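Local coordinates for protein TRAP-type C4-dicarboxylate:H+ symport system substrate-binding component DctP (Shewanella oneidensis, PDB 4MX6) that probably captures C4-dicarboxylates such as succinate in the periplasm and delivers them to a TRAP-type proton symporter for uptake, at residues F161-P170 with V301-W311. Sequence-based numbering, arbitrary orientation.
Sequences FTANTPLKQP and VTLSPAERQQW
With CG beside its backbone N (chi1 -82°), Trp311 lays its indole between Phe161 and Pro170, while a bend in Lys168 at chi2 (-73°) carries NZ to Thr302 and Glu307. Pro170, compact and rich in C-H groups, suits one indole face: its CA stands 3.8 Å from the centroid of the Trp311 six-membered ring, a CH-pi contact. Phe161 meets the opposite face obliquely, CE2 lying 3.8 Å from Trp311 CH2. At the indole edge, Trp311 NE1 is shared weakly between Leu167 O (3.1 Å) and Lys168 O (3.3 Å). Were Trp311 an alanine, Phe161 and Pro170 would probably be left with a gap between them and both carbonyls without this donor. Long enough to pass Val301 CG1, Lys168 gives NZ to Thr302 O at 2.7 Å and to the syn lone pair of Glu307 OE1 at 3.1 Å. Glu307 and Ser304 form the capping box of helix 305-326; Ser304 N reaches Glu307 OE1 on the anti side, 28° out of the carboxylate plane. Gln169 NE2 donates to Gln310 OE1 (2.8 Å), the amides nearly coplanar. One carboxylate serves helix cap and salt bridge, coupling this helix start to the loop after strand 160-163; the two donors probably favour its ionised form.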
ATOM      1  N   PHE A 161      12.928   5.691  -0.126  1.00  7.32           N
ATOM      2  CA  PHE A 161      13.084   6.559  -1.289  1.00  7.78           C
ATOM      3  C   PHE A 161      14.047   5.939  -2.309  1.00  8.23           C
ATOM      4  O   PHE A 161      15.057   5.340  -1.932  1.00  8.99           O
ATOM      5  CB  PHE A 161      13.705   7.906  -0.903  1.00  8.35           C
ATOM      6  CG  PHE A 161      12.883   8.758   0.024  1.00  8.71           C
ATOM      7  CD1 PHE A 161      11.607   9.197  -0.319  1.00  8.99           C
ATOM      8  CD2 PHE A 161      13.427   9.188   1.219  1.00  9.83           C
ATOM      9  CE1 PHE A 161      10.888  10.025   0.540  1.00  9.75           C
ATOM     10  CE2 PHE A 161      12.721  10.015   2.065  1.00 10.47           C
ATOM     11  CZ  PHE A 161      11.451  10.427   1.728  1.00 10.17           C
ATOM     12  N   THR A 162      13.765   6.140  -3.590  1.00  8.86           N
ATOM     13  CA  THR A 162      14.781   5.942  -4.619  1.00  9.04           C
ATOM     14  C   THR A 162      14.909   7.213  -5.435  1.00  8.76           C
ATOM     15  O   THR A 162      13.951   7.989  -5.567  1.00  9.23           O
ATOM     16  CB  THR A 162      14.476   4.743  -5.556  1.00 10.37           C
ATOM     17  OG1 THR A 162      13.356   5.036  -6.397  1.00  9.71           O
ATOM     18  CG2 THR A 162      14.172   3.497  -4.755  1.00 11.17           C
ATOM     19  N   ALA A 163      16.109   7.414  -5.981  1.00  8.70           N
ATOM     20  CA  ALA A 163      16.383   8.506  -6.905  1.00  9.14           C
ATOM     21  C   ALA A 163      17.715   8.205  -7.572  1.00  9.03           C
ATOM     22  O   ALA A 163      18.241   7.085  -7.449  1.00 10.02           O
ATOM     23  CB  ALA A 163      16.422   9.842  -6.156  1.00 10.29           C
ATOM     24  N   ASN A 164      18.275   9.188  -8.272  1.00  9.44           N
ATOM     25  CA  ASN A 164      19.594   9.027  -8.879  1.00  9.57           C
ATOM     26  C   ASN A 164      20.664   9.798  -8.115  1.00 10.70           C
ATOM     27  O   ASN A 164      21.711  10.133  -8.636  1.00 12.06           O
ATOM     28  CB  ASN A 164      19.526   9.386 -10.359  1.00  9.54           C
ATOM     29  CG  ASN A 164      18.574   8.481 -11.096  1.00  9.29           C
ATOM     30  OD1 ASN A 164      18.678   7.260 -11.000  1.00 10.26           O
ATOM     31  ND2 ASN A 164      17.620   9.062 -11.797  1.00  9.87           N
ATOM     32  N   THR A 165      20.390  10.000  -6.829  1.00 11.31           N
ATOM     33  CA  THR A 165      21.297  10.661  -5.903  1.00 13.04           C
ATOM     34  C   THR A 165      20.919  10.200  -4.489  1.00 12.36           C
ATOM     35  O   THR A 165      19.772   9.826  -4.251  1.00 11.47           O
ATOM     36  CB  THR A 165      21.166  12.190  -6.035  1.00 16.34           C
ATOM     37  OG1 THR A 165      22.279  12.836  -5.401  1.00 18.58           O
ATOM     38  CG2 THR A 165      19.859  12.679  -5.433  1.00 16.63           C
ATOM     39  N   PRO A 166      21.886  10.190  -3.551  1.00 12.54           N
ATOM     40  CA  PRO A 166      21.535   9.873  -2.162  1.00 12.13           C
ATOM     41  C   PRO A 166      20.584  10.901  -1.581  1.00 11.58           C
ATOM     42  O   PRO A 166      20.691  12.090  -1.887  1.00 13.79           O
ATOM     43  CB  PRO A 166      22.876   9.937  -1.426  1.00 13.77           C
ATOM     44  CG  PRO A 166      23.906   9.772  -2.466  1.00 15.15           C
ATOM     45  CD  PRO A 166      23.339  10.345  -3.735  1.00 13.64           C
ATOM     46  N   LEU A 167      19.684  10.454  -0.720  1.00 10.93           N
ATOM     47  CA  LEU A 167      18.736  11.357  -0.069  1.00 10.86           C
ATOM     48  C   LEU A 167      18.990  11.397   1.447  1.00 11.00           C
ATOM     49  O   LEU A 167      18.110  11.149   2.286  1.00 10.90           O
ATOM     50  CB  LEU A 167      17.295  10.982  -0.436  1.00 10.24           C
ATOM     51  CG  LEU A 167      17.022  11.148  -1.946  1.00 11.19           C
ATOM     52  CD1 LEU A 167      15.748  10.430  -2.344  1.00 11.51           C
ATOM     53  CD2 LEU A 167      16.958  12.611  -2.343  1.00 12.25           C
ATOM     54  N   LYS A 168      20.229  11.754   1.769  1.00 11.91           N
ATOM     55  CA  LYS A 168      20.713  11.773   3.138  1.00 13.26           C
ATOM     56  C   LYS A 168      20.001  12.799   3.998  1.00 12.47           C
ATOM     57  O   LYS A 168      19.758  12.570   5.182  1.00 13.16           O
ATOM     58  CB  LYS A 168      22.205  12.098   3.137  1.00 16.35           C
ATOM     59  CG  LYS A 168      23.083  10.929   2.760  1.00 21.27           C
ATOM     60  CD  LYS A 168      23.114   9.943   3.912  1.00 25.78           C
ATOM     61  CE  LYS A 168      24.393   9.144   3.949  1.00 28.79           C
ATOM     62  NZ  LYS A 168      24.541   8.493   5.280  1.00 30.50           N
ATOM     63  N   GLN A 169      19.681  13.935   3.397  1.00 12.01           N
ATOM     64  CA  GLN A 169      19.019  15.020   4.105  1.00 12.36           C
ATOM     65  C   GLN A 169      17.912  15.571   3.243  1.00 11.49           C
ATOM     66  O   GLN A 169      17.949  15.436   2.015  1.00 11.36           O
ATOM     67  CB  GLN A 169      20.005  16.135   4.432  1.00 14.37           C
ATOM     68  CG  GLN A 169      21.137  15.701   5.338  1.00 16.98           C
ATOM     69  CD  GLN A 169      22.196  16.763   5.495  1.00 19.06           C
ATOM     70  OE1 GLN A 169      23.047  16.935   4.626  1.00 21.14           O
ATOM     71  NE2 GLN A 169      22.155  17.484   6.609  1.00 19.06           N
ATOM     72  N   PRO A 170      16.919  16.201   3.881  1.00 11.20           N
ATOM     73  CA  PRO A 170      15.800  16.765   3.124  1.00 12.20           C
ATOM     74  C   PRO A 170      16.244  17.664   1.980  1.00 12.41           C
ATOM     75  O   PRO A 170      15.595  17.660   0.936  1.00 12.07           O
ATOM     76  CB  PRO A 170      15.039  17.568   4.183  1.00 14.07           C
ATOM     77  CG  PRO A 170      15.331  16.871   5.436  1.00 13.89           C
ATOM     78  CD  PRO A 170      16.707  16.312   5.332  1.00 11.85           C
ATOM     79  N   VAL A 301      21.802   3.621   0.617  1.00 13.57           N
ATOM     80  CA  VAL A 301      22.150   4.799   1.401  1.00 13.94           C
ATOM     81  C   VAL A 301      21.454   4.632   2.750  1.00 13.62           C
ATOM     82  O   VAL A 301      20.245   4.422   2.813  1.00 13.86           O
ATOM     83  CB  VAL A 301      21.650   6.096   0.705  1.00 14.68           C
ATOM     84  CG1 VAL A 301      21.938   7.310   1.545  1.00 14.99           C
ATOM     85  CG2 VAL A 301      22.285   6.244  -0.682  1.00 16.26           C
ATOM     86  N   THR A 302      22.235   4.679   3.818  1.00 13.96           N
ATOM     87  CA  THR A 302      21.735   4.520   5.173  1.00 15.35           C
ATOM     88  C   THR A 302      21.689   5.897   5.830  1.00 15.22           C
ATOM     89  O   THR A 302      22.500   6.746   5.509  1.00 17.66           O
ATOM     90  CB  THR A 302      22.676   3.560   5.956  1.00 19.17           C
ATOM     91  OG1 THR A 302      22.568   2.240   5.399  1.00 21.41           O
ATOM     92  CG2 THR A 302      22.347   3.519   7.427  1.00 20.83           C
ATOM     93  N   LEU A 303      20.734   6.123   6.729  1.00 14.00           N
ATOM     94  CA  LEU A 303      20.625   7.394   7.452  1.00 13.91           C
ATOM     95  C   LEU A 303      21.179   7.259   8.859  1.00 15.05           C
ATOM     96  O   LEU A 303      20.844   6.315   9.571  1.00 16.11           O
ATOM     97  CB  LEU A 303      19.169   7.836   7.572  1.00 13.38           C
ATOM     98  CG  LEU A 303      18.404   8.061   6.271  1.00 12.91           C
ATOM     99  CD1 LEU A 303      16.997   8.581   6.561  1.00 12.62           C
ATOM    100  CD2 LEU A 303      19.146   9.012   5.360  1.00 14.18           C
ATOM    101  N   SER A 304      22.008   8.212   9.268  1.00 14.85           N
ATOM    102  CA  SER A 304      22.411   8.304  10.661  1.00 16.34           C
ATOM    103  C   SER A 304      21.219   8.757  11.499  1.00 15.78           C
ATOM    104  O   SER A 304      20.224   9.247  10.977  1.00 15.22           O
ATOM    105  CB  SER A 304      23.555   9.304  10.839  1.00 17.37           C
ATOM    106  OG  SER A 304      23.075  10.632  10.756  1.00 17.46           O
ATOM    107  N   PRO A 305      21.319   8.608  12.816  1.00 16.16           N
ATOM    108  CA  PRO A 305      20.201   9.051  13.653  1.00 16.23           C
ATOM    109  C   PRO A 305      19.864  10.525  13.456  1.00 14.63           C
ATOM    110  O   PRO A 305      18.682  10.866  13.365  1.00 14.47           O
ATOM    111  CB  PRO A 305      20.719   8.803  15.065  1.00 17.20           C
ATOM    112  CG  PRO A 305      21.645   7.646  14.902  1.00 17.75           C
ATOM    113  CD  PRO A 305      22.336   7.876  13.588  1.00 16.79           C
ATOM    114  N   ALA A 306      20.875  11.388  13.390  1.00 13.98           N
ATOM    115  CA  ALA A 306      20.630  12.802  13.175  1.00 13.31           C
ATOM    116  C   ALA A 306      20.046  13.059  11.795  1.00 12.95           C
ATOM    117  O   ALA A 306      19.207  13.935  11.637  1.00 12.83           O
ATOM    118  CB  ALA A 306      21.901  13.619  13.379  1.00 13.48           C
ATOM    119  N   GLU A 307      20.501  12.309  10.794  1.00 12.47           N
ATOM    120  CA  GLU A 307      19.957  12.458   9.460  1.00 12.21           C
ATOM    121  C   GLU A 307      18.481  12.080   9.454  1.00 10.68           C
ATOM    122  O   GLU A 307      17.656  12.795   8.897  1.00 10.83           O
ATOM    123  CB  GLU A 307      20.744  11.608   8.462  1.00 13.34           C
ATOM    124  CG  GLU A 307      22.070  12.250   8.113  1.00 15.59           C
ATOM    125  CD  GLU A 307      23.045  11.335   7.386  1.00 18.09           C
ATOM    126  OE1 GLU A 307      22.869  10.099   7.378  1.00 19.00           O
ATOM    127  OE2 GLU A 307      24.023  11.880   6.835  1.00 20.61           O
ATOM    128  N   ARG A 308      18.134  10.954  10.071  1.00 10.83           N
ATOM    129  CA  ARG A 308      16.728  10.569  10.144  1.00 10.71           C
ATOM    130  C   ARG A 308      15.918  11.663  10.838  1.00 10.37           C
ATOM    131  O   ARG A 308      14.823  12.010  10.385  1.00 10.33           O
ATOM    132  CB  ARG A 308      16.540   9.233  10.871  1.00 11.84           C
ATOM    133  CG  ARG A 308      15.062   8.783  10.931  1.00 13.69           C
ATOM    134  CD  ARG A 308      14.818   7.613  11.888  1.00 14.77           C
ATOM    135  NE  ARG A 308      13.460   7.054  11.761  1.00 15.94           N
ATOM    136  CZ  ARG A 308      12.393   7.428  12.459  1.00 17.60           C
ATOM    137  NH1 ARG A 308      12.476   8.379  13.382  1.00 18.91           N
ATOM    138  NH2 ARG A 308      11.225   6.834  12.238  1.00 17.72           N
ATOM    139  N   GLN A 309      16.435  12.200  11.933  1.00 10.67           N
ATOM    140  CA  GLN A 309      15.675  13.193  12.689  1.00 11.55           C
ATOM    141  C   GLN A 309      15.431  14.454  11.859  1.00 11.04           C
ATOM    142  O   GLN A 309      14.382  15.084  11.983  1.00 11.72           O
ATOM    143  CB  GLN A 309      16.359  13.540  14.014  1.00 12.83           C
ATOM    144  CG  GLN A 309      15.454  14.332  14.954  1.00 14.57           C
ATOM    145  CD  GLN A 309      14.241  13.538  15.409  1.00 16.48           C
ATOM    146  OE1 GLN A 309      14.360  12.386  15.817  1.00 18.25           O
ATOM    147  NE2 GLN A 309      13.069  14.143  15.316  1.00 16.84           N
ATOM    148  N   GLN A 310      16.376  14.816  10.992  1.00 10.61           N
ATOM    149  CA  GLN A 310      16.160  15.978  10.134  1.00 11.75           C
ATOM    150  C   GLN A 310      14.959  15.735   9.218  1.00 10.78           C
ATOM    151  O   GLN A 310      14.124  16.616   9.010  1.00 11.38           O
ATOM    152  CB  GLN A 310      17.413  16.292   9.311  1.00 13.18           C
ATOM    153  CG  GLN A 310      18.546  16.847  10.159  1.00 15.70           C
ATOM    154  CD  GLN A 310      19.825  17.193   9.411  1.00 18.67           C
ATOM    155  OE1 GLN A 310      20.121  16.691   8.338  1.00 20.86           O
ATOM    156  NE2 GLN A 310      20.614  18.042  10.022  1.00 19.15           N
ATOM    157  N   TRP A 311      14.872  14.532   8.665  1.00  9.27           N
ATOM    158  CA  TRP A 311      13.717  14.172   7.841  1.00  9.04           C
ATOM    159  C   TRP A 311      12.409  14.163   8.646  1.00 10.01           C
ATOM    160  O   TRP A 311      11.374  14.641   8.182  1.00 10.56           O
ATOM    161  CB  TRP A 311      13.949  12.805   7.202  1.00  8.66           C
ATOM    162  CG  TRP A 311      14.785  12.789   5.944  1.00  8.68           C
ATOM    163  CD1 TRP A 311      16.098  12.453   5.822  1.00  9.66           C
ATOM    164  CD2 TRP A 311      14.325  13.112   4.634  1.00  9.68           C
ATOM    165  NE1 TRP A 311      16.478  12.538   4.508  1.00  9.60           N
ATOM    166  CE2 TRP A 311      15.402  12.931   3.754  1.00  9.86           C
ATOM    167  CE3 TRP A 311      13.090  13.510   4.120  1.00 10.31           C
ATOM    168  CZ2 TRP A 311      15.284  13.166   2.378  1.00 11.46           C
ATOM    169  CZ3 TRP A 311      12.971  13.736   2.757  1.00 11.09           C
ATOM    170  CH2 TRP A 311      14.052  13.549   1.907  1.00 11.27           C
TER
HETATM  171  O   HOH W   1      18.899  14.345   7.221  1.00 27.16           O
HETATM  172  O   HOH W   2      26.325  10.486   5.974  1.00 32.42           O